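Okadaic acid binding protein 2-alpha (Halichondria okadai, PDB 4WRI) binds the polyether toxin okadaic acid in an internal pocket and is implicated in accumulating this cytotoxin within the sponge. Local coordinates at residues Q169-F172 / F173-D177. Residues are numbered along the deposited sequence; the frame is centred on the assembly and turned at random.
With OKA (okadaic acid), chain B.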
loop_
_atom_site.group_PDB
_atom_site.type_symbol
_atom_site.label_atom_id
_atom_site.label_comp_id
_atom_site.label_asym_id
_atom_site.label_seq_id
_atom_site.Cartn_x
_atom_site.Cartn_y
_atom_site.Cartn_z
ATOM N N GLN A 169 -2.025 5.164 -6.970
ATOM C CA GLN A 169 -1.258 4.092 -6.368
ATOM C C GLN A 169 -0.261 3.462 -7.352
ATOM O O GLN A 169 0.874 3.095 -6.970
ATOM C CB GLN A 169 -2.234 3.060 -5.830
ATOM C CG GLN A 169 -1.597 1.867 -5.223
ATOM C CD GLN A 169 -2.666 0.992 -4.645
ATOM O OE1 GLN A 169 -2.929 1.058 -3.441
ATOM N NE2 GLN A 169 -3.349 0.221 -5.506
ATOM N N LEU A 170 -0.657 3.332 -8.618
ATOM C CA LEU A 170 0.232 2.738 -9.606
ATOM C C LEU A 170 1.414 3.682 -9.847
ATOM O O LEU A 170 2.560 3.227 -9.951
ATOM C CB LEU A 170 -0.523 2.425 -10.901
ATOM C CG LEU A 170 0.338 1.682 -11.918
ATOM C CD1 LEU A 170 0.753 0.334 -11.361
ATOM C CD2 LEU A 170 -0.465 1.530 -13.204
ATOM N N PHE A 171 1.157 4.990 -9.914
ATOM C CA PHE A 171 2.239 5.972 -9.982
ATOM C C PHE A 171 3.191 5.802 -8.806
ATOM O O PHE A 171 4.422 5.757 -8.959
ATOM C CB PHE A 171 1.676 7.397 -10.001
ATOM C CG PHE A 171 2.723 8.478 -9.886
ATOM C CD1 PHE A 171 3.237 8.859 -8.655
ATOM C CD2 PHE A 171 3.201 9.117 -11.030
ATOM C CE1 PHE A 171 4.200 9.855 -8.547
ATOM C CE2 PHE A 171 4.163 10.125 -10.922
ATOM C CZ PHE A 171 4.664 10.480 -9.688
ATOM N N PHE A 172 2.636 5.729 -7.608
ATOM C CA PHE A 172 3.453 5.599 -6.410
ATOM C C PHE A 172 4.370 4.373 -6.492
ATOM O O PHE A 172 5.560 4.457 -6.168
ATOM C CB PHE A 172 2.561 5.536 -5.164
ATOM C CG PHE A 172 3.335 5.282 -3.919
ATOM C CD1 PHE A 172 3.870 6.325 -3.200
ATOM C CD2 PHE A 172 3.567 3.978 -3.486
ATOM C CE1 PHE A 172 4.631 6.085 -2.057
ATOM C CE2 PHE A 172 4.322 3.746 -2.369
ATOM C CZ PHE A 172 4.858 4.790 -1.645
ATOM N N PHE A 173 3.825 3.233 -6.905
ATOM C CA PHE A 173 4.601 1.993 -6.896
ATOM C C PHE A 173 5.584 1.866 -8.047
ATOM O O PHE A 173 6.485 1.047 -7.978
ATOM C CB PHE A 173 3.696 0.749 -6.830
ATOM C CG PHE A 173 3.359 0.330 -5.423
ATOM C CD1 PHE A 173 4.256 -0.432 -4.679
ATOM C CD2 PHE A 173 2.157 0.705 -4.848
ATOM C CE1 PHE A 173 3.951 -0.815 -3.371
ATOM C CE2 PHE A 173 1.854 0.338 -3.532
ATOM C CZ PHE A 173 2.758 -0.415 -2.801
ATOM N N THR A 174 5.458 2.691 -9.083
ATOM C CA THR A 174 6.285 2.502 -10.280
ATOM C C THR A 174 7.092 3.712 -10.742
ATOM O O THR A 174 8.160 3.525 -11.326
ATOM C CB THR A 174 5.467 2.004 -11.475
ATOM O OG1 THR A 174 4.514 3.004 -11.855
ATOM C CG2 THR A 174 4.743 0.685 -11.146
ATOM N N ASP A 175 6.616 4.932 -10.520
ATOM C CA ASP A 175 7.337 6.095 -11.035
ATOM C C ASP A 175 8.734 6.233 -10.422
ATOM O O ASP A 175 8.935 5.966 -9.243
ATOM C CB ASP A 175 6.513 7.379 -10.828
ATOM C CG ASP A 175 7.217 8.594 -11.387
ATOM O OD1 ASP A 175 7.091 8.798 -12.619
ATOM O OD2 ASP A 175 7.910 9.290 -10.633
ATOM N N GLN A 176 9.699 6.657 -11.235
ATOM C CA GLN A 176 11.079 6.740 -10.777
ATOM C C GLN A 176 11.544 8.135 -10.425
ATOM O O GLN A 176 12.264 8.320 -9.457
ATOM C CB GLN A 176 12.019 6.174 -11.844
ATOM C CG GLN A 176 11.803 4.706 -12.110
ATOM C CD GLN A 176 12.038 3.869 -10.864
ATOM O OE1 GLN A 176 13.154 3.768 -10.368
ATOM N NE2 GLN A 176 10.980 3.290 -10.337
ATOM N N ASP A 177 11.117 9.131 -11.202
ATOM C CA ASP A 177 11.820 10.423 -11.146
ATOM C C ASP A 177 10.993 11.659 -10.876
ATOM O O ASP A 177 11.553 12.734 -10.667
ATOM C CB ASP A 177 12.650 10.633 -12.419
ATOM C CG ASP A 177 13.649 9.510 -12.656
ATOM O OD1 ASP A 177 14.440 9.212 -11.740
ATOM O OD2 ASP A 177 13.586 8.909 -13.740
HETATM C C1 OKA B . -3.669 -2.224 4.748
HETATM C C2 OKA B . -5.195 -2.436 4.895
HETATM C C3 OKA B . -5.809 -2.738 3.529
HETATM C C4 OKA B . -5.208 -3.984 2.841
HETATM C C5 OKA B . -5.809 -4.129 1.450
HETATM C C6 OKA B . -5.401 -5.463 0.821
HETATM C C7 OKA B . -5.725 -6.629 1.786
HETATM C C8 OKA B . -5.064 -6.352 3.126
HETATM C C9 OKA B . -5.489 -7.380 4.135
HETATM C C10 OKA B . -4.579 -7.960 4.939
HETATM C C11 OKA B . -3.112 -7.684 4.848
HETATM C C12 OKA B . -2.906 -6.365 4.050
HETATM C C13 OKA B . -1.444 -6.241 3.592
HETATM C C14 OKA B . -1.266 -4.895 2.849
HETATM C C15 OKA B . -0.959 -4.905 1.552
HETATM C C16 OKA B . -0.836 -3.572 0.867
HETATM C C17 OKA B . 0.464 -3.341 0.052
HETATM C C18 OKA B . -0.006 -2.610 -1.218
HETATM C C19 OKA B . -1.560 -2.570 -1.061
HETATM C C20 OKA B . -2.270 -2.661 -2.347
HETATM C C21 OKA B . -3.796 -2.565 -2.077
HETATM C C22 OKA B . -4.042 -1.253 -1.337
HETATM C C23 OKA B . -3.209 -1.238 -0.045
HETATM C C24 OKA B . -3.417 0.130 0.685
HETATM C C25 OKA B . -4.914 0.254 0.859
HETATM C C26 OKA B . -5.755 0.048 -0.349
HETATM C C27 OKA B . -5.684 1.258 -1.307
HETATM C C28 OKA B . -6.352 2.461 -0.623
HETATM C C29 OKA B . -6.528 3.696 -1.521
HETATM C C30 OKA B . -7.096 4.822 -0.605
HETATM C C31 OKA B . -8.490 4.607 -0.067
HETATM C C32 OKA B . -9.013 5.842 0.667
HETATM C C33 OKA B . -8.747 7.155 -0.060
HETATM C C34 OKA B . -7.324 7.147 -0.640
HETATM C C35 OKA B . -7.223 8.355 -1.637
HETATM C C36 OKA B . -5.752 8.526 -1.998
HETATM C C37 OKA B . -4.966 8.707 -0.731
HETATM C C38 OKA B . -5.125 7.550 0.221
HETATM C C39 OKA B . -9.476 4.180 -1.154
HETATM C C40 OKA B . -5.156 4.143 -2.044
HETATM C C41 OKA B . -5.481 0.529 2.002
HETATM C C42 OKA B . -0.506 -6.218 4.785
HETATM C C43 OKA B . -5.119 -8.953 5.933
HETATM C C44 OKA B . -5.831 -1.195 5.505
HETATM O O1 OKA B . -3.336 -1.378 3.917
HETATM O O2 OKA B . -2.896 -2.895 5.438
HETATM O O3 OKA B . -5.434 -3.533 5.766
HETATM O O4 OKA B . -5.531 -5.124 3.649
HETATM O O5 OKA B . -5.258 -7.867 1.191
HETATM O O6 OKA B . -3.652 -6.350 2.916
HETATM O O7 OKA B . -1.823 -3.579 -0.120
HETATM O O8 OKA B . -1.834 -1.314 -0.387
HETATM O O9 OKA B . -5.439 -1.168 -1.045
HETATM O O10 OKA B . -2.699 0.146 1.859
HETATM O O11 OKA B . -6.405 0.918 -2.480
HETATM O O12 OKA B . -7.042 6.041 -1.403
HETATM O O13 OKA B . -6.552 7.347 0.516
#
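Phe173 N bonds Gln169 O at 3.0 Å and Asp175 N bonds Phe171 O at 2.8 Å, both i to i+4 bonds of the last turn, after which Asp175 leaves helical phi/psi. Between them the pattern slips: Thr174 N makes its better bond to Phe171 O, three residues back, and reaches Leu170 O weakly. Thr174 OG1 adds a bond to the same Leu170 O, at 2.7 Å; with chi1 65° the hydroxyl folds back over its own backbone and meets the oxygen from above the carbonyl plane. This is the C-terminal end of the short helix 169-174, packed against helix 11-27, whose Lys16 bonds the carbonyls of Phe172 and Asp175 and whose Trp13 bonds that of Phe173. Asp175 lies over one face of the Phe171 ring, its CB 3.7 Å from the ring centroid in a CH-pi contact and its carboxylate stacked nearly parallel, planes 10° apart; OD2 is held by Asn178 N. Phe172 turns its edge to the face of Phe173 in a T-shaped pair, centroids 5.4 Å apart, and Met17 of helix 11-27 touches both rings. Gln169, its chain extended through CG, runs beside Phe173 and presents OE1 3.3 Å from C22 of okadaic acid, while Ser110 holds NE2. Phe173 adds its CZ, 3.9 Å from toxin C18, to the pocket wall.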